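Acid phosphatase (Bacillus anthracis, PDB 2I33) probably hydrolyses phosphate monoesters at acidic pH, as a magnesium-binding class C acid phosphatase of the HAD superfamily. Local coordinates at residues Y38-L52 and P104-V118. Numbering follows the deposited sequence.
Sequences YQGYNTGQLKLDAAL and PGSIDFLKYTESKGV
Q45 and Y112 meet face to face where helix 38-52 runs beside helix 106-115, a worked example of two nearly parallel helices, axes 12° apart, joined by flat groups. Followed outward, Q45 begins with CB beside F109 CD1, at 3.9 Å. With CG anti to the backbone N (chi1 -170°) and the chain extended, CG passes the Y112 CD2–CE2 side, and CD comes within 3.5 Å of Y112 CD2. At the tip OE1 lies nearest Y112 CG, while NE2 sits over the ring centre, 3.3 Å above its plane; amide and ring are only 9° apart, a nearly parallel amide-on-ring stack. K116 CG lies over the opposite face, displaced from the centre, and at the ring edge Y112 OH gives a 2.5 Å hydrogen bond to the syn lone pair of D49 OD1, which lies in the ring plane.

Deeper in, F109 enters as a knob among Y41, G44, Q45 and L48. Y41 lays its ring against the start of the second helix: S106 CA stands over the centre as a CH-pi contact, 3.7 Å from the centroid, and Y41 OH bonds to T69 O, in what is probably the HAD-type DxDx(T/V) motif; its D65 and D67 bind magnesium. F178, from strand 172-179, meets both rings, so the pair packs on the parallel sheet of the Rossmann-like HAD core.

The chemistry thus divides: a largely aromatic seam toward the sheet, its T113 OG1 bonded to F109 O, and an outer side where Q45 and K116 probably restrict turning of the Y112 ring and its short bond probably stabilises D49's negative charge, the non-contacting K116 ammonium perhaps adding a weak favourable field.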
ATOM      1  N   TYR A  38       3.138  -0.187   9.401  1.00 26.85           N
ATOM      2  CA  TYR A  38       3.281  -1.107  10.546  1.00 26.49           C
ATOM      3  C   TYR A  38       3.239  -2.559  10.082  1.00 26.59           C
ATOM      4  O   TYR A  38       3.971  -3.417  10.600  1.00 27.08           O
ATOM      5  CB  TYR A  38       2.193  -0.865  11.569  1.00 26.54           C
ATOM      6  CG  TYR A  38       2.387   0.392  12.335  1.00 26.98           C
ATOM      7  CD1 TYR A  38       3.555   0.610  13.084  1.00 27.74           C
ATOM      8  CD2 TYR A  38       1.382   1.346  12.410  1.00 27.95           C
ATOM      9  CE1 TYR A  38       3.716   1.781  13.839  1.00 28.05           C
ATOM     10  CE2 TYR A  38       1.537   2.498  13.172  1.00 28.82           C
ATOM     11  CZ  TYR A  38       2.713   2.719  13.869  1.00 28.22           C
ATOM     12  OH  TYR A  38       2.869   3.868  14.630  1.00 30.03           O
ATOM     13  N   GLN A  39       2.361  -2.884   9.150  1.00 26.80           N
ATOM     14  CA  GLN A  39       2.245  -4.258   8.700  1.00 27.07           C
ATOM     15  C   GLN A  39       3.559  -4.714   8.089  1.00 27.04           C
ATOM     16  O   GLN A  39       4.046  -5.811   8.350  1.00 27.26           O
ATOM     17  CB  GLN A  39       1.174  -4.378   7.622  1.00 26.99           C
ATOM     18  CG  GLN A  39       1.061  -5.752   7.001  1.00 27.28           C
ATOM     19  CD  GLN A  39      -0.286  -5.948   6.329  1.00 29.19           C
ATOM     20  OE1 GLN A  39      -1.287  -6.207   7.005  1.00 27.23           O
ATOM     21  NE2 GLN A  39      -0.340  -5.711   4.993  1.00 27.85           N
ATOM     22  N   GLY A  40       4.143  -3.844   7.277  1.00 26.57           N
ATOM     23  CA  GLY A  40       5.413  -4.159   6.630  1.00 26.71           C
ATOM     24  C   GLY A  40       6.508  -4.378   7.681  1.00 26.90           C
ATOM     25  O   GLY A  40       7.227  -5.393   7.673  1.00 27.57           O
ATOM     26  N   TYR A  41       6.629  -3.453   8.609  1.00 26.12           N
ATOM     27  CA  TYR A  41       7.670  -3.579   9.628  1.00 26.70           C
ATOM     28  C   TYR A  41       7.407  -4.711  10.603  1.00 27.36           C
ATOM     29  O   TYR A  41       8.359  -5.381  11.056  1.00 27.98           O
ATOM     30  CB  TYR A  41       7.962  -2.239  10.304  1.00 26.08           C
ATOM     31  CG  TYR A  41       8.789  -1.330   9.414  1.00 26.64           C
ATOM     32  CD1 TYR A  41      10.090  -1.679   9.043  1.00 25.52           C
ATOM     33  CD2 TYR A  41       8.250  -0.145   8.894  1.00 26.37           C
ATOM     34  CE1 TYR A  41      10.821  -0.870   8.230  1.00 25.98           C
ATOM     35  CE2 TYR A  41       8.999   0.679   8.068  1.00 27.87           C
ATOM     36  CZ  TYR A  41      10.271   0.296   7.727  1.00 27.47           C
ATOM     37  OH  TYR A  41      11.048   1.078   6.907  1.00 29.64           O
ATOM     38  N   ASN A  42       6.137  -4.984  10.914  1.00 26.51           N
ATOM     39  CA  ASN A  42       5.856  -6.137  11.749  1.00 27.53           C
ATOM     40  C   ASN A  42       6.257  -7.439  11.068  1.00 26.99           C
ATOM     41  O   ASN A  42       6.803  -8.345  11.693  1.00 26.85           O
ATOM     42  CB  ASN A  42       4.383  -6.199  12.113  1.00 27.10           C
ATOM     43  CG  ASN A  42       3.978  -5.112  13.074  1.00 28.89           C
ATOM     44  OD1 ASN A  42       4.822  -4.497  13.755  1.00 28.63           O
ATOM     45  ND2 ASN A  42       2.683  -4.868  13.142  1.00 28.18           N
ATOM     46  N   THR A  43       5.917  -7.529   9.787  1.00 27.03           N
ATOM     47  CA  THR A  43       6.196  -8.715   9.025  1.00 27.68           C
ATOM     48  C   THR A  43       7.708  -8.830   8.896  1.00 27.79           C
ATOM     49  O   THR A  43       8.279  -9.910   9.031  1.00 27.81           O
ATOM     50  CB  THR A  43       5.516  -8.646   7.665  1.00 28.16           C
ATOM     51  OG1 THR A  43       4.100  -8.524   7.879  1.00 28.33           O
ATOM     52  CG2 THR A  43       5.822  -9.871   6.849  1.00 28.83           C
ATOM     53  N   GLY A  44       8.366  -7.715   8.649  1.00 28.05           N
ATOM     54  CA  GLY A  44       9.821  -7.726   8.569  1.00 27.75           C
ATOM     55  C   GLY A  44      10.456  -8.232   9.867  1.00 27.15           C
ATOM     56  O   GLY A  44      11.428  -9.008   9.862  1.00 27.59           O
ATOM     57  N   GLN A  45       9.935  -7.814  11.010  1.00 27.44           N
ATOM     58  CA  GLN A  45      10.486  -8.287  12.272  1.00 27.73           C
ATOM     59  C   GLN A  45      10.330  -9.802  12.455  1.00 27.27           C
ATOM     60  O   GLN A  45      11.249 -10.498  12.881  1.00 27.71           O
ATOM     61  CB  GLN A  45       9.885  -7.528  13.442  1.00 27.51           C
ATOM     62  CG  GLN A  45      10.609  -7.834  14.716  1.00 30.53           C
ATOM     63  CD  GLN A  45      10.436  -6.769  15.763  1.00 35.20           C
ATOM     64  OE1 GLN A  45      10.389  -5.569  15.446  1.00 37.92           O
ATOM     65  NE2 GLN A  45      10.394  -7.188  17.018  1.00 35.31           N
ATOM     66  N   LEU A  46       9.155 -10.310  12.108  1.00 27.09           N
ATOM     67  CA  LEU A  46       8.869 -11.732  12.178  1.00 27.90           C
ATOM     68  C   LEU A  46       9.838 -12.489  11.295  1.00 27.09           C
ATOM     69  O   LEU A  46      10.416 -13.483  11.698  1.00 27.45           O
ATOM     70  CB  LEU A  46       7.459 -11.981  11.679  1.00 29.34           C
ATOM     71  CG  LEU A  46       6.998 -13.431  11.609  1.00 32.28           C
ATOM     72  CD1 LEU A  46       6.627 -13.916  12.964  1.00 34.42           C
ATOM     73  CD2 LEU A  46       5.783 -13.492  10.672  1.00 35.82           C
ATOM     74  N   LYS A  47      10.027 -11.991  10.079  1.00 26.09           N
ATOM     75  CA  LYS A  47      10.902 -12.660   9.153  1.00 27.04           C
ATOM     76  C   LYS A  47      12.364 -12.514   9.551  1.00 26.89           C
ATOM     77  O   LYS A  47      13.164 -13.412   9.307  1.00 27.38           O
ATOM     78  CB  LYS A  47      10.639 -12.151   7.750  1.00 27.29           C
ATOM     79  CG  LYS A  47       9.237 -12.499   7.250  1.00 29.07           C
ATOM     80  CD  LYS A  47       9.051 -13.985   7.036  1.00 31.36           C
ATOM     81  CE  LYS A  47       7.660 -14.350   6.549  1.00 32.48           C
ATOM     82  NZ  LYS A  47       7.486 -15.815   6.466  1.00 35.10           N
ATOM     83  N   LEU A  48      12.708 -11.402  10.195  1.00 25.95           N
ATOM     84  CA  LEU A  48      14.067 -11.248  10.713  1.00 26.27           C
ATOM     85  C   LEU A  48      14.348 -12.325  11.759  1.00 26.65           C
ATOM     86  O   LEU A  48      15.333 -13.022  11.696  1.00 26.22           O
ATOM     87  CB  LEU A  48      14.273  -9.868  11.317  1.00 27.10           C
ATOM     88  CG  LEU A  48      15.670  -9.625  11.870  1.00 27.26           C
ATOM     89  CD1 LEU A  48      16.736  -9.792  10.795  1.00 28.95           C
ATOM     90  CD2 LEU A  48      15.789  -8.255  12.536  1.00 28.29           C
ATOM     91  N   ASP A  49      13.447 -12.484  12.715  1.00 26.93           N
ATOM     92  CA  ASP A  49      13.630 -13.519  13.721  1.00 27.22           C
ATOM     93  C   ASP A  49      13.762 -14.918  13.117  1.00 27.01           C
ATOM     94  O   ASP A  49      14.580 -15.711  13.549  1.00 27.02           O
ATOM     95  CB  ASP A  49      12.460 -13.515  14.673  1.00 27.54           C
ATOM     96  CG  ASP A  49      12.489 -12.346  15.632  1.00 29.96           C
ATOM     97  OD1 ASP A  49      13.553 -11.703  15.806  1.00 31.53           O
ATOM     98  OD2 ASP A  49      11.442 -12.112  16.262  1.00 32.72           O
ATOM     99  N   ALA A  50      12.924 -15.185  12.117  1.00 26.93           N
ATOM    100  CA  ALA A  50      12.923 -16.480  11.438  1.00 27.28           C
ATOM    101  C   ALA A  50      14.277 -16.718  10.790  1.00 27.12           C
ATOM    102  O   ALA A  50      14.820 -17.815  10.864  1.00 27.21           O
ATOM    103  CB  ALA A  50      11.857 -16.497  10.371  1.00 27.98           C
ATOM    104  N   ALA A  51      14.784 -15.673  10.132  1.00 26.63           N
ATOM    105  CA  ALA A  51      16.057 -15.756   9.439  1.00 27.45           C
ATOM    106  C   ALA A  51      17.203 -15.981  10.405  1.00 27.27           C
ATOM    107  O   ALA A  51      18.110 -16.765  10.123  1.00 28.25           O
ATOM    108  CB  ALA A  51      16.304 -14.506   8.661  1.00 27.63           C
ATOM    109  N   LEU A  52      17.181 -15.286  11.537  1.00 26.66           N
ATOM    110  CA  LEU A  52      18.223 -15.458  12.554  1.00 27.60           C
ATOM    111  C   LEU A  52      18.165 -16.861  13.135  1.00 28.17           C
ATOM    112  O   LEU A  52      19.196 -17.479  13.381  1.00 28.33           O
ATOM    113  CB  LEU A  52      18.094 -14.417  13.673  1.00 27.89           C
ATOM    114  CG  LEU A  52      18.308 -12.979  13.214  1.00 29.08           C
ATOM    115  CD1 LEU A  52      17.928 -11.960  14.286  1.00 31.01           C
ATOM    116  CD2 LEU A  52      19.764 -12.812  12.785  1.00 32.63           C
ATOM    117  N   PRO A 104       6.046   5.113   9.918  1.00 27.87           N
ATOM    118  CA  PRO A 104       5.543   4.280  11.023  1.00 27.62           C
ATOM    119  C   PRO A 104       6.219   2.934  11.150  1.00 26.31           C
ATOM    120  O   PRO A 104       6.360   2.226  10.168  1.00 27.07           O
ATOM    121  CB  PRO A 104       4.063   4.113  10.664  1.00 28.13           C
ATOM    122  CG  PRO A 104       3.770   5.386   9.899  1.00 27.63           C
ATOM    123  CD  PRO A 104       4.960   5.552   9.018  1.00 28.36           C
ATOM    124  N   GLY A 105       6.692   2.631  12.365  1.00 26.94           N
ATOM    125  CA  GLY A 105       7.278   1.333  12.668  1.00 27.14           C
ATOM    126  C   GLY A 105       8.750   1.249  12.333  1.00 27.03           C
ATOM    127  O   GLY A 105       9.457   0.343  12.782  1.00 27.03           O
ATOM    128  N   SER A 106       9.241   2.194  11.543  1.00 26.71           N
ATOM    129  CA  SER A 106      10.591   2.019  11.029  1.00 26.71           C
ATOM    130  C   SER A 106      11.661   2.059  12.126  1.00 26.65           C
ATOM    131  O   SER A 106      12.528   1.187  12.212  1.00 27.68           O
ATOM    132  CB  SER A 106      10.884   3.066   9.964  1.00 26.90           C
ATOM    133  OG  SER A 106      10.817   4.385  10.459  1.00 28.16           O
ATOM    134  N   ILE A 107      11.605   3.091  12.964  1.00 26.78           N
ATOM    135  CA  ILE A 107      12.644   3.287  13.961  1.00 27.17           C
ATOM    136  C   ILE A 107      12.663   2.134  14.961  1.00 27.32           C
ATOM    137  O   ILE A 107      13.724   1.588  15.267  1.00 27.13           O
ATOM    138  CB  ILE A 107      12.530   4.650  14.659  1.00 27.88           C
ATOM    139  CG1 ILE A 107      12.649   5.792  13.627  1.00 28.70           C
ATOM    140  CG2 ILE A 107      13.584   4.777  15.750  1.00 29.02           C
ATOM    141  CD1 ILE A 107      13.910   5.755  12.838  1.00 28.69           C
ATOM    142  N   ASP A 108      11.496   1.701  15.419  1.00 26.98           N
ATOM    143  CA  ASP A 108      11.487   0.611  16.396  1.00 27.58           C
ATOM    144  C   ASP A 108      12.018  -0.664  15.781  1.00 26.97           C
ATOM    145  O   ASP A 108      12.733  -1.417  16.431  1.00 27.66           O
ATOM    146  CB  ASP A 108      10.099   0.385  16.974  1.00 29.04           C
ATOM    147  CG  ASP A 108       9.701   1.452  17.968  1.00 33.22           C
ATOM    148  OD1 ASP A 108      10.582   2.178  18.501  1.00 35.33           O
ATOM    149  OD2 ASP A 108       8.482   1.534  18.249  1.00 38.20           O
ATOM    150  N   PHE A 109      11.690  -0.888  14.510  1.00 26.16           N
ATOM    151  CA  PHE A 109      12.173  -2.079  13.843  1.00 25.95           C
ATOM    152  C   PHE A 109      13.676  -1.999  13.682  1.00 25.77           C
ATOM    153  O   PHE A 109      14.417  -2.969  13.918  1.00 24.99           O
ATOM    154  CB  PHE A 109      11.510  -2.291  12.487  1.00 25.93           C
ATOM    155  CG  PHE A 109      12.206  -3.309  11.656  1.00 26.33           C
ATOM    156  CD1 PHE A 109      12.140  -4.661  11.960  1.00 27.83           C
ATOM    157  CD2 PHE A 109      13.006  -2.913  10.592  1.00 27.88           C
ATOM    158  CE1 PHE A 109      12.837  -5.576  11.216  1.00 28.31           C
ATOM    159  CE2 PHE A 109      13.739  -3.847   9.858  1.00 28.28           C
ATOM    160  CZ  PHE A 109      13.644  -5.170  10.165  1.00 27.06           C
ATOM    161  N   LEU A 110      14.159  -0.818  13.312  1.00 25.83           N
ATOM    162  CA  LEU A 110      15.583  -0.686  13.133  1.00 26.14           C
ATOM    163  C   LEU A 110      16.348  -0.821  14.467  1.00 25.90           C
ATOM    164  O   LEU A 110      17.406  -1.431  14.518  1.00 26.13           O
ATOM    165  CB  LEU A 110      15.926   0.655  12.492  1.00 26.28           C
ATOM    166  CG  LEU A 110      15.393   0.812  11.070  1.00 27.05           C
ATOM    167  CD1 LEU A 110      15.496   2.245  10.630  1.00 29.17           C
ATOM    168  CD2 LEU A 110      16.140  -0.109  10.132  1.00 28.30           C
ATOM    169  N   LYS A 111      15.816  -0.253  15.549  1.00 27.07           N
ATOM    170  CA  LYS A 111      16.418  -0.423  16.846  1.00 27.32           C
ATOM    171  C   LYS A 111      16.387  -1.884  17.286  1.00 26.55           C
ATOM    172  O   LYS A 111      17.330  -2.347  17.925  1.00 26.88           O
ATOM    173  CB  LYS A 111      15.750   0.463  17.890  1.00 28.14           C
ATOM    174  CG  LYS A 111      15.950   1.948  17.653  1.00 31.75           C
ATOM    175  CD  LYS A 111      17.381   2.398  17.695  1.00 36.23           C
ATOM    176  CE  LYS A 111      17.924   2.494  19.104  1.00 38.87           C
ATOM    177  NZ  LYS A 111      19.380   2.774  19.067  1.00 40.58           N
ATOM    178  N   TYR A 112      15.312  -2.605  16.944  1.00 25.61           N
ATOM    179  CA  TYR A 112      15.258  -4.039  17.238  1.00 26.12           C
ATOM    180  C   TYR A 112      16.343  -4.807  16.499  1.00 25.75           C
ATOM    181  O   TYR A 112      17.091  -5.604  17.061  1.00 25.82           O
ATOM    182  CB  TYR A 112      13.919  -4.608  16.854  1.00 26.65           C
ATOM    183  CG  TYR A 112      13.817  -6.088  17.107  1.00 27.09           C
ATOM    184  CD1 TYR A 112      13.579  -6.580  18.384  1.00 27.81           C
ATOM    185  CD2 TYR A 112      13.943  -7.003  16.066  1.00 27.56           C
ATOM    186  CE1 TYR A 112      13.485  -7.941  18.617  1.00 29.11           C
ATOM    187  CE2 TYR A 112      13.856  -8.363  16.305  1.00 28.91           C
ATOM    188  CZ  TYR A 112      13.610  -8.821  17.569  1.00 27.52           C
ATOM    189  OH  TYR A 112      13.504 -10.185  17.824  1.00 29.99           O
ATOM    190  N   THR A 113      16.421  -4.522  15.210  1.00 25.19           N
ATOM    191  CA  THR A 113      17.428  -5.104  14.350  1.00 26.01           C
ATOM    192  C   THR A 113      18.821  -4.875  14.929  1.00 26.14           C
ATOM    193  O   THR A 113      19.618  -5.818  15.048  1.00 25.69           O
ATOM    194  CB  THR A 113      17.287  -4.524  12.943  1.00 26.28           C
ATOM    195  OG1 THR A 113      15.995  -4.855  12.418  1.00 28.04           O
ATOM    196  CG2 THR A 113      18.344  -5.091  12.052  1.00 26.93           C
ATOM    197  N   GLU A 114      19.101  -3.637  15.320  1.00 26.49           N
ATOM    198  CA  GLU A 114      20.384  -3.292  15.945  1.00 27.62           C
ATOM    199  C   GLU A 114      20.622  -4.078  17.250  1.00 27.02           C
ATOM    200  O   GLU A 114      21.766  -4.504  17.559  1.00 28.10           O
ATOM    201  CB  GLU A 114      20.438  -1.798  16.232  1.00 27.18           C
ATOM    202  CG  GLU A 114      21.739  -1.368  16.889  1.00 30.02           C
ATOM    203  CD  GLU A 114      21.821   0.117  17.091  1.00 33.72           C
ATOM    204  OE1 GLU A 114      20.834   0.705  17.599  1.00 36.43           O
ATOM    205  OE2 GLU A 114      22.874   0.689  16.728  1.00 37.40           O
ATOM    206  N   SER A 115      19.555  -4.290  18.011  1.00 26.44           N
ATOM    207  CA  SER A 115      19.669  -5.014  19.283  1.00 26.18           C
ATOM    208  C   SER A 115      20.037  -6.478  19.064  1.00 26.44           C
ATOM    209  O   SER A 115      20.551  -7.119  19.971  1.00 25.92           O
ATOM    210  CB  SER A 115      18.396  -4.935  20.110  1.00 27.18           C
ATOM    211  OG  SER A 115      17.439  -5.877  19.674  1.00 27.78           O
ATOM    212  N   LYS A 116      19.727  -7.004  17.881  1.00 26.11           N
ATOM    213  CA  LYS A 116      20.015  -8.404  17.554  1.00 27.56           C
ATOM    214  C   LYS A 116      21.384  -8.570  16.942  1.00 27.52           C
ATOM    215  O   LYS A 116      21.785  -9.681  16.592  1.00 27.99           O
ATOM    216  CB  LYS A 116      18.966  -8.951  16.590  1.00 27.53           C
ATOM    217  CG  LYS A 116      17.533  -9.037  17.153  1.00 31.56           C
ATOM    218  CD  LYS A 116      17.505  -9.885  18.415  1.00 35.62           C
ATOM    219  CE  LYS A 116      16.324 -10.840  18.510  1.00 38.78           C
ATOM    220  NZ  LYS A 116      16.656 -12.090  19.248  1.00 40.10           N
ATOM    221  N   GLY A 117      22.109  -7.459  16.813  1.00 27.64           N
ATOM    222  CA  GLY A 117      23.435  -7.483  16.253  1.00 28.14           C
ATOM    223  C   GLY A 117      23.478  -7.545  14.738  1.00 28.21           C
ATOM    224  O   GLY A 117      24.530  -7.874  14.159  1.00 28.86           O
ATOM    225  N   VAL A 118      22.355  -7.227  14.110  1.00 28.43           N
ATOM    226  CA  VAL A 118      22.211  -7.296  12.666  1.00 28.14           C
ATOM    227  C   VAL A 118      22.585  -5.930  12.088  1.00 28.24           C
ATOM    228  O   VAL A 118      22.059  -4.886  12.505  1.00 30.18           O
ATOM    229  CB  VAL A 118      20.770  -7.696  12.270  1.00 28.21           C
ATOM    230  CG1 VAL A 118      20.538  -7.578  10.755  1.00 28.48           C
ATOM    231  CG2 VAL A 118      20.437  -9.105  12.767  1.00 28.53           C
TER